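Local structure of GH3 beta-N-acetylglucosaminidase (Paenibacillaceae, 6K5J) at residues A[183-188]-A[232-237]; A[203-208]-A[256-261]; A[367-372]-A[506-511]; A[97-102]-A[115-120]; A[35-38]-A[42-45]. The protein hydrolyses terminal beta-linked N-acetylglucosamine residues as a glycoside hydrolase of family 3. One frame throughout, in Å; residues are numbered along the deposited sequence.

Contact 1: A[183-188]-A[232-237]; sequences HFPGHG and VLFPAV. With NAG (2-acetamido-2-deoxy-beta-D-glucopyranose), chain B.
P185 lies over F234 in the tight half of this contact. CG of the proline stands 3.5 Å from the centroid of the F234 ring, 12° off its normal, a CH-pi contact over the middle of the face; CD adds a touch on CE1 at 3.4 Å. The two side chains approach from opposite directions, and the F234 torsion (chi1 -65°) turns the ring back toward the proline. At the ring's edge, near its plane, G186 O comes 3.3 Å from CZ.

Residues 183-188 belong to the KHFPGHG signature of family 3 beta-N-acetylglucosaminidases, spanning the end of barrel strand 178-184 and the loop after it, with a cis peptide bond before P185. The other half is sparser: one methyl, V232 CG2, sits over a face of the H187 ring, 3.7 Å from its centroid and toward the rim, while NE2 of that ring is hydrogen-bonded to S194. Beyond F234 the chain runs outward through exposed P235. At the sugar end, H183 NE2 and O3 of NAG share a hydrogen bond of 2.7 Å, and D139 engages ND1. K182, R152, D83 and D268 also bond the sugar, consistent with a substrate or product site.

Contact 2: A[203-208]-A[256-261]; sequences HARERL and RGELGY
R205 meets E258 because its CG is turned trans to the backbone N (chi1 -171°) and its chain bends at the next bond (chi2 57°), which carries the guanidinium toward the other helix; E258 runs extended beyond CG to meet it from the opposite direction. The result is a two-pronged salt bridge. R205 NH1 donates to E258 OE2 at 3.1 Å, on the syn lone pair of OE2, with OE2 in the guanidinium plane. R205 NH2 donates to E258 OE1 at a modelled 2.5 Å, so short that the exact length is doubtful. The two planes are 28° apart, leaving the pairing edge-on but slightly twisted.

Both partners belong to the helical layer outside the TIM-type barrel: R205 opens helix 205-210, for which A204 is the N-cap, and E258 lies on helix 249-258. D209 pairs with NE of R205, and L254 touches its side chain. An alanine here would remove the guanidinium, and E258 and D209 would probably be left without the positive charge that faces them both.

Past E258 the chain leaves the helix at G260, whose positive phi favours glycine. R256 NH1 spans this turn to reach Y261 O at 3.2 Å from above the carbonyl plane, while R256 NH2 forms a salt bridge with D294.

Contact 3: A[367-372]-A[506-511]; sequences RISEKS and TPSAMR
S369 and S508 meet through their hydroxyls: the OG atoms lie 2.6 Å apart in a short hydrogen bond, and either could be the donor. The S508 OG sits between its backbone N and carbonyl carbon (chi1 66°), and this torsion directs it at S369.

The ionic part is E370 with R511. R511 NH1 donates to E370 OE2 at 2.7 Å and 170°, almost straight, on the anti lone pair of that oxygen. Carboxylate and guanidinium are nearly coplanar, so the acid meets the edge of the arginine, whose chain is extended from CG to NE.

Backbone packing rests on small residues. Helices 359-372 and 507-517 precede the first and follow the last strand of the mixed sheet in the chain; their segments 367-372 and 507-511 have axes 8.1 Å apart crossing at -52°, and the CA atoms of S369 and A509 approach to 5.2 Å. T506 is the N-cap of the second helix, its OG1 accepting from A509 N at 3.2 Å.

The two buried hydroxyls pair through one proton, S369 OG having V365 O as a weak second partner, while the partly exposed ion pair, held through one carboxylate oxygen, probably gains less near solvent.

Contact 4: A[97-102]-A[115-120]; sequences TVVPGN and YEAAHI
V99 presses onto A117 and I120, and T97 onto I120, joining the loop that follows strand 79-81 to helix 111-127 of the N-terminal, TIM-barrel-type domain. No hydrogen bond crosses between the two segments; the evidence for the contact is carbon packing. A117 and I120, three residues apart, present the same side of the helix to the loop.

T97 CB lies 3.8 Å from I120 CG2, the side chains crossing at about a right angle. The threonine hydroxyl serves a different partner, hydrogen-bonding E124 one turn further along the same helix. V98 points away and packs on T506 and P507.

V99 points back toward the helix and splits its branches between the two helical residues. With CG1 trans to the backbone N (chi1 164°), that methyl meets A117 CB at 3.4 Å, closer than usual van der Waals contact, while CG2 reaches I120 CG2 at 3.7 Å. A glycine in its place would take away both methyls and is likely to open a gap over A117 and to leave I120 CG2 held from this segment by T97. The V99 backbone is hydrogen-bonded to that of G87.

P100 turns to other neighbours: V365, I368 and S369 of helix 359-372, and S508. G101 is the N-cap of helix 102-108, and its backbone N is hydrogen-bonded to the carboxylate atom OE1 of E504.

Contact 5: A[35-38]-A[42-45]; sequences RKLI and HVGG
V43, with the most surface buried, packs against the helix before it. Its N donates to L37 O at 3.0 Å and 171°, a nearly straight bond reaching back six residues, with the donor tilted 29° from the carbonyl plane. With CG2 placed between the backbone N and the carbonyl carbon, that methyl lies 3.9 Å from L37 CB and 4.0 Å from I38 CG1, so one branch touches both helical residues.

L37, next in buried area, lays its CB and CD2 beside the V43 branches. I38 contributes mainly its carbonyl: H42 N makes a weak bond to I38 O, and H42 CA comes 3.3 Å from the same oxygen as a CA-H...O contact. A water donates to both I38 O at 3.2 Å and V43 O at 2.7 Å. The positive phi of H42 takes the chain out of the helix and turns it sharply aside; its ring is hydrogen-bonded through ND1 to N75.

I38 also packs on L66, I69 and A70 of helix 56-72, and L37 on Y302 and Q305 of helix 302-317. G44 bonds V21 and L79 through its backbone, leading into strand 45-47, which lies between strands 21-23 and 79-81.

Overall arrangement
Two pairs of contacts adjoin. Contacts 1 and 2 have centres about 10 Å apart and touch, A236 CB lying 3.2 Å from H203 O and F184 CE2 3.6 Å from L259 CD2; strand 178-184 and helix 205-210 are consecutive in the chain. Contacts 3 and 4, centres about 11 Å apart, meet where S369 OG lies 3.7 Å from P100 CG, joining the loop of the N-terminal domain to helix 359-372, which leads into the following sheet. Between the pairs, contacts 1 and 4 come within about 9 Å at their nearest atoms. Contact 5 stands apart, its centre about 31 Å from that of contact 1. Among the five, contact 1 holds the histidine that hydrogen-bonds the sugar.

Contact 1: A[183-188]-A[232-237]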
# COMPACT_ATOMS: atom_id res chain seq x y z
N HIS A 183 2.62 -9.58 0.32
CA HIS A 183 3.30 -10.04 1.52
C HIS A 183 3.42 -11.57 1.44
O HIS A 183 2.42 -12.28 1.60
CB HIS A 183 2.51 -9.65 2.78
CG HIS A 183 2.20 -8.18 2.90
ND1 HIS A 183 1.16 -7.58 2.21
CD2 HIS A 183 2.77 -7.20 3.64
CE1 HIS A 183 1.11 -6.30 2.52
NE2 HIS A 183 2.08 -6.04 3.39
N PHE A 184 4.63 -12.06 1.21
CA PHE A 184 4.83 -13.46 0.85
C PHE A 184 4.54 -14.37 2.05
O PHE A 184 4.97 -14.08 3.17
CB PHE A 184 6.27 -13.67 0.36
CG PHE A 184 6.58 -15.08 -0.05
CD1 PHE A 184 7.07 -16.00 0.87
CD2 PHE A 184 6.40 -15.48 -1.37
CE1 PHE A 184 7.35 -17.31 0.49
CE2 PHE A 184 6.68 -16.79 -1.77
CZ PHE A 184 7.15 -17.71 -0.83
N PRO A 185 3.88 -15.53 1.83
CA PRO A 185 3.45 -16.08 0.54
C PRO A 185 2.04 -15.67 0.09
O PRO A 185 1.51 -16.30 -0.81
CB PRO A 185 3.50 -17.60 0.77
CG PRO A 185 3.16 -17.75 2.23
CD PRO A 185 3.79 -16.53 2.91
N GLY A 186 1.45 -14.63 0.69
CA GLY A 186 0.17 -14.16 0.19
C GLY A 186 -0.83 -13.90 1.30
O GLY A 186 -1.28 -14.83 1.96
N HIS A 187 -1.19 -12.63 1.48
CA HIS A 187 -2.05 -12.15 2.55
C HIS A 187 -3.50 -11.95 2.11
O HIS A 187 -4.32 -11.50 2.91
CB HIS A 187 -1.47 -10.83 3.10
CG HIS A 187 -1.73 -10.57 4.56
ND1 HIS A 187 -2.99 -10.67 5.13
CD2 HIS A 187 -0.90 -10.16 5.55
CE1 HIS A 187 -2.91 -10.35 6.41
NE2 HIS A 187 -1.65 -10.04 6.69
N GLY A 188 -3.84 -12.28 0.86
CA GLY A 188 -5.13 -11.88 0.30
C GLY A 188 -6.33 -12.64 0.84
O GLY A 188 -7.46 -12.12 0.78
N VAL A 232 1.73 -14.21 8.93
CA VAL A 232 0.54 -15.04 8.79
C VAL A 232 0.95 -16.51 8.87
O VAL A 232 2.00 -16.90 8.35
CB VAL A 232 -0.18 -14.72 7.45
CG1 VAL A 232 -1.31 -15.71 7.16
CG2 VAL A 232 -0.70 -13.27 7.47
N LEU A 233 0.14 -17.32 9.55
CA LEU A 233 0.38 -18.76 9.64
C LEU A 233 -0.11 -19.47 8.39
O LEU A 233 -1.23 -19.23 7.92
CB LEU A 233 -0.33 -19.35 10.86
CG LEU A 233 -0.00 -18.69 12.19
CD1 LEU A 233 -1.03 -19.09 13.24
CD2 LEU A 233 1.40 -19.11 12.61
N PHE A 234 0.72 -20.38 7.87
CA PHE A 234 0.38 -21.24 6.73
C PHE A 234 0.64 -22.69 7.14
O PHE A 234 1.70 -23.24 6.84
CB PHE A 234 1.18 -20.86 5.48
CG PHE A 234 0.87 -19.48 4.95
CD1 PHE A 234 1.48 -18.36 5.49
CD2 PHE A 234 -0.04 -19.31 3.91
CE1 PHE A 234 1.19 -17.08 5.02
CE2 PHE A 234 -0.35 -18.05 3.43
CZ PHE A 234 0.27 -16.93 3.98
N PRO A 235 -0.32 -23.33 7.82
CA PRO A 235 -0.08 -24.70 8.30
C PRO A 235 0.25 -25.71 7.22
O PRO A 235 0.86 -26.74 7.54
CB PRO A 235 -1.40 -25.06 9.01
CG PRO A 235 -2.40 -24.02 8.56
CD PRO A 235 -1.60 -22.78 8.29
N ALA A 236 -0.14 -25.49 5.96
CA ALA A 236 0.25 -26.43 4.91
C ALA A 236 1.74 -26.40 4.63
O ALA A 236 2.28 -27.36 4.05
CB ALA A 236 -0.52 -26.15 3.61
N VAL A 237 2.42 -25.32 5.00
CA VAL A 237 3.85 -25.17 4.81
C VAL A 237 4.61 -25.32 6.12
O VAL A 237 5.65 -25.98 6.16
CB VAL A 237 4.18 -23.82 4.14
CG1 VAL A 237 5.67 -23.73 3.82
CG2 VAL A 237 3.36 -23.64 2.88
C1 NAG B . 3.11 -3.19 7.73
C2 NAG B . 2.38 -3.46 6.39
C3 NAG B . 3.37 -3.41 5.20
C4 NAG B . 4.25 -2.17 5.26
C5 NAG B . 4.94 -2.12 6.61
C6 NAG B . 5.85 -0.92 6.79
C7 NAG B . 0.45 -4.96 6.07
C8 NAG B . -0.04 -6.38 6.17
N2 NAG B . 1.72 -4.75 6.43
O1 NAG B . 2.14 -2.96 8.70
O3 NAG B . 2.65 -3.43 3.97
O4 NAG B . 5.23 -2.21 4.23
O5 NAG B . 3.93 -2.02 7.62
O6 NAG B . 5.10 0.29 6.89
O7 NAG B . -0.27 -4.05 5.65

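Contact 2: A[203-208]-A[256-261]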
# COMPACT_ATOMS: atom_id res chain seq x y z
N HIS A 203 -5.33 -23.24 3.97
CA HIS A 203 -5.59 -24.05 2.79
C HIS A 203 -4.44 -25.00 2.48
O HIS A 203 -3.29 -24.78 2.87
CB HIS A 203 -5.86 -23.14 1.60
CG HIS A 203 -6.92 -22.13 1.87
ND1 HIS A 203 -8.23 -22.48 2.11
CD2 HIS A 203 -6.86 -20.78 1.99
CE1 HIS A 203 -8.94 -21.38 2.35
NE2 HIS A 203 -8.13 -20.34 2.28
N ALA A 204 -4.78 -26.04 1.72
CA ALA A 204 -3.82 -27.05 1.31
C ALA A 204 -2.83 -26.48 0.30
O ALA A 204 -3.07 -25.47 -0.36
CB ALA A 204 -4.54 -28.26 0.69
N ARG A 205 -1.71 -27.18 0.18
CA ARG A 205 -0.63 -26.74 -0.69
C ARG A 205 -1.10 -26.56 -2.14
O ARG A 205 -0.66 -25.63 -2.82
CB ARG A 205 0.52 -27.74 -0.59
CG ARG A 205 1.77 -27.34 -1.25
CD ARG A 205 2.32 -26.01 -0.75
NE ARG A 205 3.30 -25.58 -1.72
CZ ARG A 205 4.60 -25.85 -1.63
NH1 ARG A 205 5.08 -26.49 -0.57
NH2 ARG A 205 5.41 -25.45 -2.59
N GLU A 206 -2.00 -27.43 -2.63
CA GLU A 206 -2.48 -27.27 -4.00
C GLU A 206 -3.10 -25.90 -4.21
O GLU A 206 -2.98 -25.30 -5.29
CB GLU A 206 -3.48 -28.37 -4.37
CG GLU A 206 -4.82 -28.37 -3.62
CD GLU A 206 -5.87 -27.38 -4.17
OE1 GLU A 206 -6.73 -26.94 -3.37
OE2 GLU A 206 -5.82 -27.03 -5.37
N ARG A 207 -3.80 -25.39 -3.20
CA ARG A 207 -4.43 -24.09 -3.36
C ARG A 207 -3.39 -22.98 -3.32
O ARG A 207 -3.44 -22.05 -4.14
CB ARG A 207 -5.51 -23.92 -2.29
CG ARG A 207 -5.66 -22.53 -1.75
CD ARG A 207 -6.28 -21.55 -2.74
NE ARG A 207 -6.26 -20.26 -2.06
CZ ARG A 207 -7.25 -19.81 -1.30
NH1 ARG A 207 -8.37 -20.52 -1.18
NH2 ARG A 207 -7.12 -18.65 -0.69
N LEU A 208 -2.41 -23.08 -2.41
CA LEU A 208 -1.35 -22.08 -2.37
C LEU A 208 -0.56 -22.06 -3.67
O LEU A 208 -0.17 -20.98 -4.15
CB LEU A 208 -0.41 -22.34 -1.18
CG LEU A 208 -1.04 -22.34 0.22
CD1 LEU A 208 -0.00 -22.63 1.31
CD2 LEU A 208 -1.76 -21.01 0.49
N ARG A 256 13.33 -19.58 -0.73
CA ARG A 256 14.71 -19.74 -1.18
C ARG A 256 14.92 -21.08 -1.87
O ARG A 256 15.64 -21.16 -2.87
CB ARG A 256 15.66 -19.63 0.01
CG ARG A 256 15.50 -18.33 0.79
CD ARG A 256 16.77 -17.55 0.72
NE ARG A 256 16.75 -16.36 1.57
CZ ARG A 256 16.85 -15.13 1.10
NH1 ARG A 256 16.95 -14.92 -0.21
NH2 ARG A 256 16.85 -14.10 1.94
N GLY A 257 14.33 -22.14 -1.35
CA GLY A 257 14.56 -23.47 -1.87
C GLY A 257 13.69 -23.78 -3.07
O GLY A 257 14.20 -23.85 -4.20
N GLU A 258 12.39 -23.97 -2.84
CA GLU A 258 11.50 -24.35 -3.93
C GLU A 258 11.46 -23.30 -5.03
O GLU A 258 11.46 -23.64 -6.22
CB GLU A 258 10.08 -24.60 -3.40
CG GLU A 258 9.96 -25.78 -2.43
CD GLU A 258 8.51 -26.16 -2.18
OE1 GLU A 258 7.72 -26.18 -3.15
OE2 GLU A 258 8.14 -26.44 -1.02
N LEU A 259 11.42 -22.02 -4.66
CA LEU A 259 11.29 -20.94 -5.62
C LEU A 259 12.63 -20.36 -6.05
O LEU A 259 12.66 -19.53 -6.97
CB LEU A 259 10.38 -19.83 -5.05
CG LEU A 259 8.86 -20.01 -5.12
CD1 LEU A 259 8.38 -21.43 -4.83
CD2 LEU A 259 8.13 -19.03 -4.20
N GLY A 260 13.72 -20.78 -5.43
CA GLY A 260 15.05 -20.36 -5.86
C GLY A 260 15.38 -18.89 -5.66
O GLY A 260 16.27 -18.37 -6.33
N TYR A 261 14.68 -18.21 -4.77
CA TYR A 261 14.90 -16.77 -4.62
C TYR A 261 16.15 -16.50 -3.80
O TYR A 261 16.23 -16.88 -2.63
CB TYR A 261 13.69 -16.11 -3.97
CG TYR A 261 13.81 -14.61 -3.99
CD1 TYR A 261 13.90 -13.94 -5.20
CD2 TYR A 261 13.88 -13.88 -2.81
CE1 TYR A 261 14.02 -12.55 -5.24
CE2 TYR A 261 13.99 -12.50 -2.84
CZ TYR A 261 14.06 -11.84 -4.05
OH TYR A 261 14.18 -10.47 -4.09

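Contact 3: A[367-372]-A[506-511]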
# COMPACT_ATOMS: atom_id res chain seq x y z
N ARG A 367 -6.33 9.33 -17.58
CA ARG A 367 -6.80 8.38 -18.58
C ARG A 367 -6.86 6.97 -18.03
O ARG A 367 -7.73 6.19 -18.43
CB ARG A 367 -5.92 8.47 -19.83
CG ARG A 367 -6.12 9.80 -20.55
CD ARG A 367 -5.33 9.90 -21.86
NE ARG A 367 -5.19 11.30 -22.21
CZ ARG A 367 -4.05 11.98 -22.09
NH1 ARG A 367 -2.95 11.37 -21.68
NH2 ARG A 367 -4.03 13.27 -22.40
N ILE A 368 -5.98 6.62 -17.09
CA ILE A 368 -6.07 5.33 -16.41
C ILE A 368 -7.38 5.20 -15.65
O ILE A 368 -8.10 4.20 -15.77
CB ILE A 368 -4.86 5.13 -15.47
CG1 ILE A 368 -3.55 5.07 -16.27
CG2 ILE A 368 -5.03 3.88 -14.63
CD1 ILE A 368 -2.35 4.87 -15.39
N SER A 369 -7.72 6.22 -14.85
CA SER A 369 -8.92 6.13 -14.02
C SER A 369 -10.18 6.10 -14.87
O SER A 369 -11.18 5.49 -14.45
CB SER A 369 -8.97 7.30 -13.04
OG SER A 369 -7.80 7.37 -12.26
N GLU A 370 -10.18 6.75 -16.04
CA GLU A 370 -11.34 6.66 -16.93
C GLU A 370 -11.64 5.21 -17.32
O GLU A 370 -12.80 4.86 -17.56
CB GLU A 370 -11.11 7.50 -18.20
CG GLU A 370 -11.04 9.01 -17.94
CD GLU A 370 -10.88 9.83 -19.22
OE1 GLU A 370 -11.04 9.27 -20.33
OE2 GLU A 370 -10.59 11.04 -19.12
N LYS A 371 -10.60 4.36 -17.40
CA LYS A 371 -10.80 2.96 -17.75
C LYS A 371 -11.19 2.09 -16.56
O LYS A 371 -11.56 0.93 -16.75
CB LYS A 371 -9.52 2.38 -18.38
CG LYS A 371 -9.23 2.88 -19.80
CD LYS A 371 -7.92 2.27 -20.36
CE LYS A 371 -8.13 0.89 -20.99
NZ LYS A 371 -6.84 0.19 -21.32
N SER A 372 -11.12 2.63 -15.34
CA SER A 372 -11.25 1.86 -14.11
C SER A 372 -12.67 1.85 -13.54
O SER A 372 -13.12 0.81 -13.06
CB SER A 372 -10.26 2.42 -13.07
OG SER A 372 -10.31 1.72 -11.84
N THR A 506 -8.98 9.08 -5.00
CA THR A 506 -7.94 9.92 -5.58
C THR A 506 -8.54 11.00 -6.49
O THR A 506 -9.68 10.87 -6.94
CB THR A 506 -7.00 9.07 -6.42
OG1 THR A 506 -7.75 8.42 -7.46
CG2 THR A 506 -6.31 8.02 -5.56
N PRO A 507 -7.77 12.05 -6.80
CA PRO A 507 -8.28 13.07 -7.73
C PRO A 507 -8.72 12.49 -9.06
O PRO A 507 -9.81 12.82 -9.55
CB PRO A 507 -7.10 14.03 -7.87
CG PRO A 507 -6.39 13.94 -6.56
CD PRO A 507 -6.49 12.47 -6.19
N SER A 508 -7.90 11.61 -9.67
CA SER A 508 -8.23 11.11 -11.00
C SER A 508 -9.42 10.15 -10.96
O SER A 508 -10.17 10.08 -11.94
CB SER A 508 -7.01 10.44 -11.63
OG SER A 508 -6.64 9.26 -10.93
N ALA A 509 -9.60 9.41 -9.87
CA ALA A 509 -10.75 8.51 -9.78
C ALA A 509 -12.04 9.30 -9.63
O ALA A 509 -13.07 8.93 -10.20
CB ALA A 509 -10.58 7.54 -8.60
N MET A 510 -11.99 10.40 -8.89
CA MET A 510 -13.20 11.20 -8.73
C MET A 510 -13.52 11.99 -9.99
O MET A 510 -14.70 12.21 -10.30
CB MET A 510 -13.05 12.12 -7.51
CG MET A 510 -12.96 11.34 -6.17
SD MET A 510 -14.39 10.26 -5.83
CE MET A 510 -13.85 8.64 -6.44
N ARG A 511 -12.49 12.41 -10.74
CA ARG A 511 -12.72 13.04 -12.04
C ARG A 511 -13.41 12.07 -12.98
O ARG A 511 -14.42 12.41 -13.61
CB ARG A 511 -11.41 13.53 -12.64
CG ARG A 511 -11.54 14.07 -14.08
CD ARG A 511 -10.16 14.40 -14.70
NE ARG A 511 -10.28 14.79 -16.10
CZ ARG A 511 -10.32 13.94 -17.12
NH1 ARG A 511 -10.25 12.63 -16.91
NH2 ARG A 511 -10.44 14.41 -18.37

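Contact 4: A[97-102]-A[115-120]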
# COMPACT_ATOMS: atom_id res chain seq x y z
N THR A 97 2.75 13.23 -8.08
CA THR A 97 1.56 12.72 -8.75
C THR A 97 0.85 11.72 -7.85
O THR A 97 1.48 10.80 -7.32
CB THR A 97 1.95 12.03 -10.05
OG1 THR A 97 2.76 12.91 -10.84
CG2 THR A 97 0.72 11.62 -10.86
N VAL A 98 -0.46 11.88 -7.69
CA VAL A 98 -1.26 10.87 -7.01
C VAL A 98 -1.65 9.84 -8.06
O VAL A 98 -2.39 10.13 -9.00
CB VAL A 98 -2.49 11.49 -6.33
CG1 VAL A 98 -3.32 10.41 -5.63
CG2 VAL A 98 -2.05 12.53 -5.32
N VAL A 99 -1.10 8.64 -7.93
CA VAL A 99 -1.19 7.60 -8.95
C VAL A 99 -2.31 6.65 -8.54
O VAL A 99 -2.47 6.38 -7.34
CB VAL A 99 0.17 6.90 -9.08
CG1 VAL A 99 0.07 5.61 -9.81
CG2 VAL A 99 1.18 7.86 -9.76
N PRO A 100 -3.10 6.11 -9.47
CA PRO A 100 -4.12 5.11 -9.10
C PRO A 100 -3.50 3.90 -8.42
O PRO A 100 -2.37 3.49 -8.72
CB PRO A 100 -4.74 4.72 -10.44
CG PRO A 100 -4.51 5.89 -11.31
CD PRO A 100 -3.17 6.44 -10.90
N GLY A 101 -4.27 3.31 -7.50
CA GLY A 101 -3.81 2.18 -6.72
C GLY A 101 -4.17 0.86 -7.36
O GLY A 101 -4.76 0.80 -8.44
N ASN A 102 -3.83 -0.22 -6.66
CA ASN A 102 -3.80 -1.53 -7.30
C ASN A 102 -5.17 -1.96 -7.81
O ASN A 102 -5.31 -2.33 -8.97
CB ASN A 102 -3.22 -2.56 -6.33
CG ASN A 102 -1.70 -2.55 -6.33
OD1 ASN A 102 -1.08 -1.59 -6.79
ND2 ASN A 102 -1.11 -3.62 -5.82
N TYR A 115 2.47 -0.66 -15.38
CA TYR A 115 3.85 -0.22 -15.60
C TYR A 115 3.96 1.30 -15.50
O TYR A 115 4.84 1.83 -14.82
CB TYR A 115 4.38 -0.70 -16.96
CG TYR A 115 5.80 -0.21 -17.21
CD1 TYR A 115 6.04 1.03 -17.80
CD2 TYR A 115 6.89 -0.97 -16.83
CE1 TYR A 115 7.34 1.49 -18.00
CE2 TYR A 115 8.19 -0.53 -17.04
CZ TYR A 115 8.40 0.70 -17.63
OH TYR A 115 9.70 1.14 -17.83
N GLU A 116 3.10 2.01 -16.24
CA GLU A 116 3.25 3.46 -16.27
C GLU A 116 2.97 4.07 -14.91
O GLU A 116 3.66 5.00 -14.49
CB GLU A 116 2.35 4.07 -17.34
CG GLU A 116 2.54 3.41 -18.69
CD GLU A 116 1.83 4.12 -19.80
OE1 GLU A 116 0.69 4.58 -19.58
OE2 GLU A 116 2.41 4.19 -20.91
N ALA A 117 1.97 3.55 -14.19
CA ALA A 117 1.69 4.04 -12.84
C ALA A 117 2.90 3.85 -11.94
O ALA A 117 3.32 4.77 -11.23
CB ALA A 117 0.47 3.32 -12.29
N ALA A 118 3.50 2.66 -11.97
CA ALA A 118 4.65 2.38 -11.12
C ALA A 118 5.86 3.19 -11.55
O ALA A 118 6.67 3.61 -10.71
CB ALA A 118 4.97 0.88 -11.15
N HIS A 119 6.01 3.41 -12.86
CA HIS A 119 7.17 4.18 -13.32
C HIS A 119 7.07 5.64 -12.90
O HIS A 119 8.08 6.27 -12.59
CB HIS A 119 7.32 4.06 -14.83
CG HIS A 119 8.61 4.62 -15.35
ND1 HIS A 119 9.81 3.96 -15.18
CD2 HIS A 119 8.89 5.76 -16.02
CE1 HIS A 119 10.78 4.68 -15.73
NE2 HIS A 119 10.25 5.77 -16.24
N ILE A 120 5.86 6.20 -12.88
CA ILE A 120 5.71 7.56 -12.36
C ILE A 120 6.07 7.59 -10.88
O ILE A 120 6.85 8.45 -10.43
CB ILE A 120 4.27 8.07 -12.58
CG1 ILE A 120 4.04 8.41 -14.05
CG2 ILE A 120 4.03 9.30 -11.71
CD1 ILE A 120 2.56 8.67 -14.35

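Contact 5: A[35-38]-A[42-45]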
# COMPACT_ATOMS: atom_id res chain seq x y z
N ARG A 35 20.90 9.93 13.39
CA ARG A 35 22.36 10.05 13.34
C ARG A 35 23.04 8.90 14.09
O ARG A 35 24.03 8.34 13.61
CB ARG A 35 22.76 11.41 13.92
CG ARG A 35 24.18 11.82 13.69
CD ARG A 35 24.41 13.26 14.16
NE ARG A 35 23.49 14.19 13.50
CZ ARG A 35 23.75 14.79 12.34
NH1 ARG A 35 24.90 14.55 11.71
NH2 ARG A 35 22.86 15.62 11.81
N LYS A 36 22.50 8.53 15.25
CA LYS A 36 23.09 7.45 16.04
C LYS A 36 22.82 6.08 15.40
O LYS A 36 23.70 5.20 15.42
CB LYS A 36 22.53 7.50 17.47
CG LYS A 36 23.18 8.63 18.30
CD LYS A 36 22.87 8.60 19.81
CE LYS A 36 24.13 8.44 20.65
NZ LYS A 36 24.66 9.70 21.24
N LEU A 37 21.63 5.89 14.84
CA LEU A 37 21.35 4.65 14.11
C LEU A 37 22.35 4.45 12.98
O LEU A 37 22.83 3.33 12.76
CB LEU A 37 19.92 4.68 13.56
CG LEU A 37 18.75 4.52 14.55
CD1 LEU A 37 17.44 4.87 13.89
CD2 LEU A 37 18.72 3.12 15.11
N ILE A 38 22.67 5.52 12.26
CA ILE A 38 23.56 5.40 11.12
C ILE A 38 25.01 5.27 11.57
O ILE A 38 25.73 4.36 11.15
CB ILE A 38 23.38 6.59 10.16
CG1 ILE A 38 21.99 6.55 9.51
CG2 ILE A 38 24.48 6.58 9.10
CD1 ILE A 38 21.62 7.87 8.82
N HIS A 42 25.14 1.55 12.72
CA HIS A 42 25.51 1.11 11.37
C HIS A 42 24.31 0.53 10.61
O HIS A 42 24.44 -0.43 9.85
CB HIS A 42 26.65 0.08 11.40
CG HIS A 42 27.80 0.48 12.29
ND1 HIS A 42 28.69 1.47 11.96
CD2 HIS A 42 28.20 -0.00 13.50
CE1 HIS A 42 29.60 1.59 12.92
NE2 HIS A 42 29.32 0.71 13.86
N VAL A 43 23.12 1.11 10.82
CA VAL A 43 21.93 0.56 10.18
C VAL A 43 22.09 0.55 8.66
O VAL A 43 22.76 1.42 8.07
CB VAL A 43 20.63 1.29 10.55
CG1 VAL A 43 20.28 1.06 12.03
CG2 VAL A 43 20.73 2.79 10.20
N GLY A 44 21.46 -0.42 8.02
CA GLY A 44 21.58 -0.58 6.58
C GLY A 44 20.55 0.20 5.81
O GLY A 44 20.73 0.49 4.62
N GLY A 45 19.45 0.57 6.47
CA GLY A 45 18.34 1.19 5.77
C GLY A 45 17.52 2.10 6.66
O GLY A 45 17.53 1.99 7.89
O HOH W 1 24.98 2.88 8.45